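Local atomic coordinates of N-Acetyltransferase, PseH (Campylobacter jejuni subsp. jejuni PT14, PDB entry 4XPL), a protein that transfers an acetyl group from acetyl coenzyme A, very likely to the 4-amino group of a UDP-linked amino-deoxy-altrose in the third step of pseudaminic acid biosynthesis. Residues A[86-90]-A[133-139]; A[116-121]-A[151-156]. The protein carries 8 engineered substitutions. All coordinates share one frame; numbering follows the deposited sequence.

Contact 1 (A[86-90]-A[133-139]); sequences EFGLY and LYQQNHF. With ACO (acetyl coenzyme *a), chain B.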
ATOM      1  N   GLU A  86      -5.227   6.343  -5.163  1.00 20.72           N
ATOM      2  CA  GLU A  86      -5.487   4.915  -5.107  1.00 21.70           C
ATOM      3  C   GLU A  86      -4.517   4.368  -4.102  1.00 20.45           C
ATOM      4  O   GLU A  86      -3.485   4.961  -3.880  1.00 20.99           O
ATOM      5  CB  GLU A  86      -5.205   4.248  -6.445  1.00 23.27           C
ATOM      6  CG  GLU A  86      -6.063   4.743  -7.527  1.00 28.49           C
ATOM      7  CD  GLU A  86      -5.819   4.005  -8.839  1.00 37.08           C
ATOM      8  OE1 GLU A  86      -4.688   3.493  -9.064  1.00 40.86           O
ATOM      9  OE2 GLU A  86      -6.763   3.922  -9.641  1.00 40.22           O
ATOM     10  N   PHE A  87      -4.847   3.234  -3.512  1.00 18.56           N
ATOM     11  CA  PHE A  87      -3.981   2.622  -2.541  1.00 16.03           C
ATOM     12  C   PHE A  87      -3.936   1.123  -2.694  1.00 15.14           C
ATOM     13  O   PHE A  87      -4.819   0.493  -3.304  1.00 15.05           O
ATOM     14  CB  PHE A  87      -4.415   2.968  -1.103  1.00 16.00           C
ATOM     15  CG  PHE A  87      -5.644   2.250  -0.654  1.00 17.46           C
ATOM     16  CD1 PHE A  87      -6.889   2.801  -0.854  1.00 18.20           C
ATOM     17  CD2 PHE A  87      -5.552   1.009  -0.056  1.00 16.75           C
ATOM     18  CE1 PHE A  87      -8.018   2.153  -0.464  1.00 20.25           C
ATOM     19  CE2 PHE A  87      -6.689   0.335   0.337  1.00 19.09           C
ATOM     20  CZ  PHE A  87      -7.921   0.903   0.143  1.00 22.08           C
ATOM     21  N   GLY A  88      -2.904   0.568  -2.076  1.00 14.85           N
ATOM     22  CA  GLY A  88      -2.686  -0.860  -1.999  1.00 15.80           C
ATOM     23  C   GLY A  88      -2.019  -1.198  -0.674  1.00 15.02           C
ATOM     24  O   GLY A  88      -1.497  -0.317   0.031  1.00 13.23           O
ATOM     25  N   LEU A  89      -2.087  -2.475  -0.310  1.00 16.32           N
ATOM     26  CA  LEU A  89      -1.481  -2.956   0.950  1.00 16.21           C
ATOM     27  C   LEU A  89      -1.097  -4.413   0.785  1.00 17.20           C
ATOM     28  O   LEU A  89      -1.660  -5.131  -0.071  1.00 18.26           O
ATOM     29  CB  LEU A  89      -2.443  -2.778   2.117  1.00 16.56           C
ATOM     30  CG  LEU A  89      -3.652  -3.692   2.280  1.00 18.87           C
ATOM     31  CD1 LEU A  89      -4.272  -3.665   3.680  1.00 20.27           C
ATOM     32  CD2 LEU A  89      -4.678  -3.340   1.232  1.00 23.90           C
ATOM     33  N   TYR A  90      -0.104  -4.821   1.552  1.00 16.55           N
ATOM     34  CA  TYR A  90       0.403  -6.163   1.494  1.00 17.99           C
ATOM     35  C   TYR A  90       0.940  -6.541   2.874  1.00 16.80           C
ATOM     36  O   TYR A  90       1.881  -5.902   3.367  1.00 15.12           O
ATOM     37  CB  TYR A  90       1.477  -6.253   0.393  1.00 19.18           C
ATOM     38  CG  TYR A  90       1.761  -7.652  -0.071  1.00 25.71           C
ATOM     39  CD1 TYR A  90       2.594  -8.481   0.652  1.00 30.86           C
ATOM     40  CD2 TYR A  90       1.205  -8.151  -1.249  1.00 31.67           C
ATOM     41  CE1 TYR A  90       2.863  -9.776   0.244  1.00 33.60           C
ATOM     42  CE2 TYR A  90       1.477  -9.461  -1.670  1.00 35.24           C
ATOM     43  CZ  TYR A  90       2.310 -10.262  -0.902  1.00 36.26           C
ATOM     44  OH  TYR A  90       2.607 -11.553  -1.282  1.00 41.40           O
ATOM     45  N   LEU A 133     -12.173  -6.418   4.378  1.00 28.05           N
ATOM     46  CA  LEU A 133     -11.392  -5.448   5.129  1.00 27.10           C
ATOM     47  C   LEU A 133     -11.809  -4.040   4.746  1.00 24.82           C
ATOM     48  O   LEU A 133     -11.979  -3.187   5.607  1.00 24.86           O
ATOM     49  CB  LEU A 133      -9.913  -5.659   4.819  1.00 27.39           C
ATOM     50  CG  LEU A 133      -8.931  -5.041   5.761  1.00 28.30           C
ATOM     51  CD1 LEU A 133      -9.194  -5.535   7.189  1.00 28.00           C
ATOM     52  CD2 LEU A 133      -7.521  -5.375   5.257  1.00 31.12           C
ATOM     53  N   TYR A 134     -11.983  -3.808   3.445  1.00 23.05           N
ATOM     54  CA  TYR A 134     -12.408  -2.498   2.931  1.00 21.94           C
ATOM     55  C   TYR A 134     -13.820  -2.157   3.405  1.00 22.70           C
ATOM     56  O   TYR A 134     -14.086  -1.028   3.835  1.00 21.73           O
ATOM     57  CB  TYR A 134     -12.337  -2.469   1.390  1.00 21.28           C
ATOM     58  CG  TYR A 134     -10.927  -2.628   0.820  1.00 21.81           C
ATOM     59  CD1 TYR A 134      -9.802  -2.658   1.650  1.00 23.85           C
ATOM     60  CD2 TYR A 134     -10.721  -2.762  -0.552  1.00 24.94           C
ATOM     61  CE1 TYR A 134      -8.534  -2.829   1.137  1.00 25.50           C
ATOM     62  CE2 TYR A 134      -9.406  -2.909  -1.078  1.00 24.17           C
ATOM     63  CZ  TYR A 134      -8.339  -2.933  -0.227  1.00 24.20           C
ATOM     64  OH  TYR A 134      -7.052  -3.096  -0.719  1.00 25.81           O
ATOM     65  N   GLN A 135     -14.723  -3.129   3.341  1.00 24.35           N
ATOM     66  CA  GLN A 135     -16.100  -2.937   3.798  1.00 27.35           C
ATOM     67  C   GLN A 135     -16.108  -2.619   5.286  1.00 28.20           C
ATOM     68  O   GLN A 135     -16.883  -1.773   5.743  1.00 28.89           O
ATOM     69  CB  GLN A 135     -16.949  -4.195   3.531  1.00 30.43           C
ATOM     70  CG  GLN A 135     -18.315  -4.201   4.198  1.00 37.43           C
ATOM     71  CD  GLN A 135     -18.445  -5.264   5.269  1.00 45.67           C
ATOM     72  OE1 GLN A 135     -18.731  -6.437   4.955  1.00 50.15           O
ATOM     73  NE2 GLN A 135     -18.266  -4.873   6.539  1.00 48.41           N
ATOM     74  N   GLN A 136     -15.258  -3.300   6.051  1.00 28.32           N
ATOM     75  CA  GLN A 136     -15.188  -3.046   7.495  1.00 29.60           C
ATOM     76  C   GLN A 136     -14.699  -1.632   7.814  1.00 27.25           C
ATOM     77  O   GLN A 136     -14.968  -1.113   8.885  1.00 28.59           O
ATOM     78  CB  GLN A 136     -14.290  -4.073   8.191  1.00 30.90           C
ATOM     79  CG  GLN A 136     -14.937  -5.445   8.304  1.00 35.80           C
ATOM     80  CD  GLN A 136     -14.023  -6.506   8.874  1.00 39.00           C
ATOM     81  OE1 GLN A 136     -14.498  -7.538   9.348  1.00 46.19           O
ATOM     82  NE2 GLN A 136     -12.722  -6.275   8.826  1.00 37.73           N
ATOM     83  N   ASN A 137     -13.966  -1.019   6.896  1.00 23.58           N
ATOM     84  CA  ASN A 137     -13.485   0.356   7.071  1.00 22.63           C
ATOM     85  C   ASN A 137     -14.327   1.395   6.270  1.00 23.02           C
ATOM     86  O   ASN A 137     -13.867   2.515   5.970  1.00 22.71           O
ATOM     87  CB  ASN A 137     -12.001   0.430   6.707  1.00 20.81           C
ATOM     88  CG  ASN A 137     -11.120  -0.224   7.746  1.00 22.10           C
ATOM     89  OD1 ASN A 137     -10.739   0.418   8.716  1.00 26.07           O
ATOM     90  ND2 ASN A 137     -10.867  -1.531   7.601  1.00 22.46           N
ATOM     91  N   HIS A 138     -15.573   1.011   6.008  1.00 24.15           N
ATOM     92  CA  HIS A 138     -16.648   1.854   5.420  1.00 25.88           C
ATOM     93  C   HIS A 138     -16.476   2.208   3.954  1.00 23.67           C
ATOM     94  O   HIS A 138     -17.134   3.128   3.451  1.00 24.19           O
ATOM     95  CB  HIS A 138     -16.937   3.100   6.265  1.00 28.01           C
ATOM     96  CG  HIS A 138     -16.997   2.824   7.729  1.00 29.61           C
ATOM     97  ND1 HIS A 138     -17.651   1.726   8.249  1.00 34.54           N
ATOM     98  CD2 HIS A 138     -16.526   3.522   8.788  1.00 30.42           C
ATOM     99  CE1 HIS A 138     -17.552   1.748   9.567  1.00 36.06           C
ATOM    100  NE2 HIS A 138     -16.879   2.828   9.920  1.00 32.21           N
ATOM    101  N   PHE A 139     -15.637   1.445   3.251  1.00 21.99           N
ATOM    102  CA  PHE A 139     -15.567   1.539   1.807  1.00 20.59           C
ATOM    103  C   PHE A 139     -16.861   1.066   1.154  1.00 22.63           C
ATOM    104  O   PHE A 139     -17.585   0.217   1.670  1.00 22.35           O
ATOM    105  CB  PHE A 139     -14.359   0.760   1.251  1.00 19.41           C
ATOM    106  CG  PHE A 139     -13.049   1.468   1.438  1.00 18.19           C
ATOM    107  CD1 PHE A 139     -12.395   1.440   2.671  1.00 17.28           C
ATOM    108  CD2 PHE A 139     -12.499   2.224   0.413  1.00 17.65           C
ATOM    109  CE1 PHE A 139     -11.221   2.107   2.858  1.00 16.27           C
ATOM    110  CE2 PHE A 139     -11.323   2.885   0.604  1.00 17.60           C
ATOM    111  CZ  PHE A 139     -10.672   2.818   1.825  1.00 17.07           C
TER
HETATM  112  N1A ACO B 701     -15.058 -13.882   3.147  1.00 67.60           N
HETATM  113  C2A ACO B 701     -15.186 -12.847   4.003  1.00 67.57           C
HETATM  114  N3A ACO B 701     -14.231 -12.527   4.903  1.00 66.37           N
HETATM  115  C4A ACO B 701     -13.069 -13.232   5.004  1.00 64.95           C
HETATM  116  C5A ACO B 701     -12.853 -14.369   4.098  1.00 65.73           C
HETATM  117  C6A ACO B 701     -13.950 -14.670   3.134  1.00 67.55           C
HETATM  118  N6A ACO B 701     -13.861 -15.703   2.256  1.00 68.64           N
HETATM  119  N7A ACO B 701     -11.641 -14.878   4.415  1.00 64.73           N
HETATM  120  C8A ACO B 701     -11.123 -14.133   5.433  1.00 63.42           C
HETATM  121  N9A ACO B 701     -11.978 -13.145   5.780  1.00 62.66           N
HETATM  122  C1B ACO B 701     -11.809 -12.094   6.832  1.00 59.84           C
HETATM  123  C2B ACO B 701     -11.091 -12.570   8.089  1.00 58.65           C
HETATM  124  O2B ACO B 701     -11.956 -13.323   8.944  1.00 58.45           O
HETATM  125  C3B ACO B 701     -10.678 -11.244   8.690  1.00 57.39           C
HETATM  126  O3B ACO B 701     -11.783 -10.735   9.437  1.00 57.96           O
HETATM  127  P3B ACO B 701     -11.672  -9.551  10.532  1.00 59.80           P
HETATM  128  O7A ACO B 701     -11.176  -8.324   9.772  1.00 59.57           O
HETATM  129  O8A ACO B 701     -13.106  -9.403  10.988  1.00 59.05           O
HETATM  130  O9A ACO B 701     -10.727 -10.069  11.598  1.00 57.02           O
HETATM  131  C4B ACO B 701     -10.359 -10.364   7.481  1.00 55.42           C
HETATM  132  O4B ACO B 701     -11.047 -10.960   6.370  1.00 58.00           O
HETATM  133  C5B ACO B 701      -8.852 -10.264   7.219  1.00 51.67           C
HETATM  134  O5B ACO B 701      -8.246 -11.567   7.203  1.00 45.58           O
HETATM  135  P1A ACO B 701      -6.791 -11.899   7.835  1.00 39.91           P
HETATM  136  O1A ACO B 701      -6.444 -13.341   7.588  1.00 39.09           O
HETATM  137  O2A ACO B 701      -6.700 -11.320   9.231  1.00 39.48           O
HETATM  138  O3A ACO B 701      -5.767 -11.185   6.820  1.00 36.73           O
HETATM  139  P2A ACO B 701      -4.932  -9.874   7.169  1.00 31.00           P
HETATM  140  O4A ACO B 701      -5.823  -8.878   7.864  1.00 34.37           O
HETATM  141  O5A ACO B 701      -3.679 -10.339   7.883  1.00 35.17           O
HETATM  142  O6A ACO B 701      -4.436  -9.389   5.711  1.00 31.86           O
HETATM  143  CBP ACO B 701      -4.464  -8.533   3.520  1.00 26.93           C
HETATM  144  CCP ACO B 701      -5.325  -8.951   4.687  1.00 27.76           C
HETATM  145  CDP ACO B 701      -3.533  -7.379   3.993  1.00 24.84           C
HETATM  146  CEP ACO B 701      -5.370  -8.068   2.373  1.00 22.83           C
HETATM  147  CAP ACO B 701      -3.653  -9.771   3.101  1.00 26.27           C
HETATM  148  OAP ACO B 701      -4.536 -10.869   2.767  1.00 27.21           O
HETATM  149  C9P ACO B 701      -2.750  -9.507   1.938  1.00 27.03           C
HETATM  150  O9P ACO B 701      -1.689  -8.896   2.081  1.00 22.88           O
HETATM  151  N8P ACO B 701      -3.150 -10.009   0.766  1.00 26.94           N
HETATM  152  C7P ACO B 701      -2.325  -9.914  -0.433  1.00 26.78           C
HETATM  153  C6P ACO B 701      -2.226  -8.466  -0.934  1.00 26.99           C
HETATM  154  C5P ACO B 701      -3.590  -7.902  -1.282  1.00 28.75           C
HETATM  155  O5P ACO B 701      -4.460  -8.609  -1.803  1.00 26.83           O
HETATM  156  N4P ACO B 701      -3.785  -6.603  -1.054  1.00 26.21           N
HETATM  157  C3P ACO B 701      -4.979  -5.928  -1.589  1.00 29.20           C
HETATM  158  C2P ACO B 701      -4.750  -5.512  -3.060  1.00 28.92           C
HETATM  159  S1P ACO B 701      -3.501  -4.244  -3.063  1.00 30.93           S
HETATM  160  C   ACO B 701      -2.080  -4.972  -3.535  1.00 31.64           C
HETATM  161  O   ACO B 701      -2.043  -6.189  -3.759  1.00 32.36           O
HETATM  162  CH3 ACO B 701      -0.854  -4.098  -3.637  1.00 32.72           C
HETATM  163  O   HOH W   1      -6.215  -2.101  -3.016  1.00 32.64           O

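Contact 2 (A[116-121]-A[151-156]); sequences VNTLKA and VYLKQS. Engineered in segment 151-156: Val-151 (natural residue Ile), Tyr-152 (natural residue Cys).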
ATOM      1  N   VAL A 116      -6.123  14.218   0.955  1.00 22.93           N
ATOM      2  CA  VAL A 116      -7.113  13.934  -0.118  1.00 24.36           C
ATOM      3  C   VAL A 116      -8.506  13.771   0.490  1.00 26.00           C
ATOM      4  O   VAL A 116      -8.642  13.383   1.632  1.00 26.96           O
ATOM      5  CB  VAL A 116      -6.744  12.659  -0.933  1.00 23.83           C
ATOM      6  CG1 VAL A 116      -5.368  12.825  -1.592  1.00 23.31           C
ATOM      7  CG2 VAL A 116      -6.774  11.420  -0.065  1.00 21.27           C
ATOM      8  N   ASN A 117      -9.542  14.063  -0.268  1.00 28.36           N
ATOM      9  CA  ASN A 117     -10.897  13.800   0.206  1.00 30.09           C
ATOM     10  C   ASN A 117     -11.395  12.399  -0.124  1.00 28.62           C
ATOM     11  O   ASN A 117     -12.296  11.898   0.576  1.00 30.54           O
ATOM     12  CB  ASN A 117     -11.894  14.802  -0.351  1.00 32.47           C
ATOM     13  CG  ASN A 117     -13.245  14.710   0.362  1.00 38.18           C
ATOM     14  OD1 ASN A 117     -13.295  14.554   1.603  1.00 42.89           O
ATOM     15  ND2 ASN A 117     -14.334  14.732  -0.408  1.00 39.74           N
ATOM     16  N   THR A 118     -10.876  11.802  -1.199  1.00 29.90           N
ATOM     17  CA  THR A 118     -11.328  10.485  -1.649  1.00 26.67           C
ATOM     18  C   THR A 118     -10.170   9.466  -1.761  1.00 25.08           C
ATOM     19  O   THR A 118      -9.184   9.708  -2.453  1.00 25.15           O
ATOM     20  CB  THR A 118     -12.066  10.612  -3.004  1.00 27.65           C
ATOM     21  OG1 THR A 118     -13.089  11.610  -2.881  1.00 27.73           O
ATOM     22  CG2 THR A 118     -12.699   9.278  -3.437  1.00 26.22           C
ATOM     23  N   LEU A 119     -10.345   8.330  -1.090  1.00 22.83           N
ATOM     24  CA  LEU A 119      -9.475   7.162  -1.170  1.00 21.97           C
ATOM     25  C   LEU A 119     -10.138   6.110  -2.015  1.00 20.02           C
ATOM     26  O   LEU A 119     -11.283   5.726  -1.752  1.00 21.00           O
ATOM     27  CB  LEU A 119      -9.225   6.560   0.224  1.00 21.70           C
ATOM     28  CG  LEU A 119      -7.870   6.601   0.875  1.00 26.39           C
ATOM     29  CD1 LEU A 119      -7.958   5.756   2.165  1.00 23.66           C
ATOM     30  CD2 LEU A 119      -6.681   6.132  -0.010  1.00 26.14           C
ATOM     31  N   LYS A 120      -9.426   5.616  -3.018  1.00 18.90           N
ATOM     32  CA  LYS A 120      -9.971   4.642  -3.949  1.00 18.84           C
ATOM     33  C   LYS A 120      -9.079   3.404  -4.061  1.00 18.73           C
ATOM     34  O   LYS A 120      -7.856   3.453  -3.862  1.00 19.27           O
ATOM     35  CB  LYS A 120     -10.138   5.271  -5.345  1.00 20.32           C
ATOM     36  CG  LYS A 120     -10.916   6.597  -5.353  1.00 23.38           C
ATOM     37  CD  LYS A 120     -10.949   7.220  -6.756  1.00 31.12           C
ATOM     38  CE  LYS A 120      -9.583   7.774  -7.137  1.00 35.13           C
ATOM     39  NZ  LYS A 120      -9.426   7.963  -8.588  1.00 40.30           N
ATOM     40  N   ALA A 121      -9.694   2.287  -4.386  1.00 17.90           N
ATOM     41  CA  ALA A 121      -8.942   1.081  -4.701  1.00 19.79           C
ATOM     42  C   ALA A 121      -9.734   0.248  -5.673  1.00 20.51           C
ATOM     43  O   ALA A 121     -10.927   0.451  -5.855  1.00 19.80           O
ATOM     44  CB  ALA A 121      -8.637   0.262  -3.437  1.00 18.45           C
ATOM     45  N   VAL A 151     -13.675   0.448  -5.225  1.00 18.98           N
ATOM     46  CA  VAL A 151     -14.217   0.955  -3.966  1.00 18.53           C
ATOM     47  C   VAL A 151     -13.701   2.339  -3.637  1.00 18.01           C
ATOM     48  O   VAL A 151     -12.629   2.776  -4.129  1.00 17.77           O
ATOM     49  CB  VAL A 151     -13.922  -0.010  -2.746  1.00 19.05           C
ATOM     50  CG1 VAL A 151     -14.551  -1.347  -2.982  1.00 20.24           C
ATOM     51  CG2 VAL A 151     -12.438  -0.152  -2.500  1.00 17.79           C
ATOM     52  N   TYR A 152     -14.479   3.064  -2.843  1.00 18.44           N
ATOM     53  CA  TYR A 152     -14.066   4.371  -2.401  1.00 18.77           C
ATOM     54  C   TYR A 152     -14.493   4.653  -0.963  1.00 19.76           C
ATOM     55  O   TYR A 152     -15.447   4.073  -0.455  1.00 20.01           O
ATOM     56  CB  TYR A 152     -14.620   5.486  -3.307  1.00 20.61           C
ATOM     57  CG  TYR A 152     -16.041   5.883  -2.982  1.00 23.50           C
ATOM     58  CD1 TYR A 152     -17.124   5.155  -3.468  1.00 26.41           C
ATOM     59  CD2 TYR A 152     -16.314   6.971  -2.152  1.00 27.54           C
ATOM     60  CE1 TYR A 152     -18.434   5.509  -3.150  1.00 30.04           C
ATOM     61  CE2 TYR A 152     -17.624   7.324  -1.837  1.00 29.47           C
ATOM     62  CZ  TYR A 152     -18.669   6.581  -2.322  1.00 31.66           C
ATOM     63  OH  TYR A 152     -19.964   6.937  -2.017  1.00 38.30           O
ATOM     64  N   LEU A 153     -13.762   5.582  -0.354  1.00 20.44           N
ATOM     65  CA  LEU A 153     -14.067   6.161   0.942  1.00 23.11           C
ATOM     66  C   LEU A 153     -13.795   7.665   0.859  1.00 25.40           C
ATOM     67  O   LEU A 153     -12.696   8.067   0.434  1.00 23.92           O
ATOM     68  CB  LEU A 153     -13.157   5.542   2.007  1.00 21.87           C
ATOM     69  CG  LEU A 153     -13.371   6.010   3.448  1.00 24.88           C
ATOM     70  CD1 LEU A 153     -14.736   5.550   3.981  1.00 25.98           C
ATOM     71  CD2 LEU A 153     -12.237   5.548   4.359  1.00 19.08           C
ATOM     72  N   LYS A 154     -14.787   8.476   1.236  1.00 28.68           N
ATOM     73  CA  LYS A 154     -14.659   9.945   1.258  1.00 33.15           C
ATOM     74  C   LYS A 154     -14.631  10.464   2.681  1.00 36.63           C
ATOM     75  O   LYS A 154     -15.378   9.990   3.530  1.00 37.30           O
ATOM     76  CB  LYS A 154     -15.829  10.647   0.554  1.00 35.57           C
ATOM     77  CG  LYS A 154     -15.770  10.615  -0.916  1.00 36.32           C
ATOM     78  CD  LYS A 154     -16.456  11.830  -1.537  1.00 41.74           C
ATOM     79  CE  LYS A 154     -16.799  11.572  -3.007  1.00 43.42           C
ATOM     80  NZ  LYS A 154     -15.646  10.995  -3.771  1.00 42.06           N
ATOM     81  N   GLN A 155     -13.779  11.457   2.922  1.00 40.10           N
ATOM     82  CA  GLN A 155     -13.625  12.055   4.241  1.00 43.91           C
ATOM     83  C   GLN A 155     -14.838  12.906   4.592  1.00 48.63           C
ATOM     84  O   GLN A 155     -15.271  12.935   5.751  1.00 51.38           O
ATOM     85  CB  GLN A 155     -12.370  12.932   4.254  1.00 45.00           C
ATOM     86  CG  GLN A 155     -12.035  13.541   5.603  1.00 49.97           C
ATOM     87  CD  GLN A 155     -10.618  14.100   5.655  1.00 52.43           C
ATOM     88  OE1 GLN A 155     -10.034  14.488   4.632  1.00 54.90           O
ATOM     89  NE2 GLN A 155     -10.060  14.149   6.849  1.00 56.05           N
ATOM     90  N   SER A 156     -15.359  13.639   3.610  1.00 50.88           N
ATOM     91  CA  SER A 156     -16.545  14.482   3.832  1.00 55.51           C
ATOM     92  C   SER A 156     -17.330  14.631   2.543  1.00 55.77           C
ATOM     93  O   SER A 156     -17.605  13.638   1.879  1.00 54.28           O
ATOM     94  CB  SER A 156     -16.158  15.861   4.387  1.00 59.18           C
ATOM     95  OG  SER A 156     -15.648  16.709   3.369  1.00 61.09           O
TER

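Contact 1 (A[86-90]-A[133-139])
Phe-87 and Leu-89 both carry CG between the backbone N and the carbonyl carbon (chi1 74° in each), and this aims them from strand 84-91 at helix 128-136. Tyr-134 reaches back with CG anti to its carbonyl carbon. The Phe-87 ring turns its edge to one face of the Tyr-134 ring, an edge-to-face pair with planes at 68° and CE2 of Phe-87 3.7 Å from CZ of Tyr-134. Next along the same rim, CE1 of Phe-87 lies 3.5 Å from CE2 of Phe-139, near the plane of the Phe-87 ring, and the three rings form a buried aromatic cluster. Leu-89 divides its branches: CD1 meets CD2 of Leu-133 at 4.0 Å, while CD2 sits at the Tyr-134 edge.

The contact borders the acetyl coenzyme A site of the GNAT fold and supplies Gly-88, Leu-89, Tyr-90, Tyr-134 and Gln-136 to it. The pantetheine N4P donates to Leu-89 O (2.8 Å), as if adding a strand. Gln-136 NE2 gives a nearly straight bond to O7A of the 3'-phosphate (2.7 Å). One water joins Tyr-134 OH (2.6 Å) to Phe-87 O, to which it donates. The helix ends in a Schellman motif, with His-138 at positive phi and Phe-139 N bonded to Tyr-134 O.

Contact 2 (A[116-121]-A[151-156])
Lys-154 and Thr-118 face each other as a non-hydrogen-bonded antiparallel pair, and the lysine folds over the threonine. Its CB lies 3.7 Å from Asn-117 O. CG and CD then pass alongside Thr-118 OG1, and CD also comes near Asn-117 ND2. CE stays beside the same hydroxyl. A bend at the last torsion (chi4 -48°) turns NZ back, and NZ donates to OG1 of Thr-118 at 2.8 Å. NZ also touches the Thr-118 methyl CG2.

The backbones pair in regular antiparallel fashion. Leu-119 and Leu-153 exchange two bonds, and the one from Leu-119 N to Leu-153 O (2.8 Å) is almost straight. Ala-121 and Val-151 make the second hydrogen-bonded pair. Leu-119, Leu-153, Ala-121 and Val-151 share one face of the sheet, where CB of Ala-121 meets CG2 of Val-151 at 3.9 Å. Phe-139 and helix 99-114 cover Leu-119 there. Lys-120 and Tyr-152 project from the other face, with Thr-118 and Lys-154. Val-151 and Tyr-152 are engineered residues.

Past the strands, the pairing runs on into the loops. Gln-155 N donates to Asn-117 O at 2.8 Å. The Asn-117 side chain has CG anti to the backbone N (chi1 -168°), which brings OD1 to Ser-156 N at 3.0 Å. That donor lies in the carbonyl plane, on a lone pair of OD1, though the bond is bent to 140° at the hydrogen. One asparagine thus holds the last two modelled residues with its main-chain and side-chain oxygens.

Strand 118-124 has strand 84-91 running parallel on its other side. This junction, where a parallel pair passes into an antiparallel one in the C-terminal half of the mixed sheet, is characteristic of the GNAT fold.

Overall arrangement
Contact 1 is wholly buried and joins a strand to a helix and the turn that follows it. Contact 2 is partly buried and joins two strands of the same sheet. Their chemistry differs accordingly. Contact 1 rests on rings and leucine branches, with Tyr-134 OH turned to a water and Leu-89 O and Gln-136 to the cofactor. Contact 2 rests on a ladder of backbone bonds, with a lysine and an asparagine adding polar links toward the exposed C-terminal end. The two meet through neighbouring strands 84-91 and 118-124, where Phe-87 N probably bonds to Lys-120 O. Phe-87 also packs on Leu-119. Phe-139 touches strand 148-154, so one face of contact 2 continues into the core of contact 1.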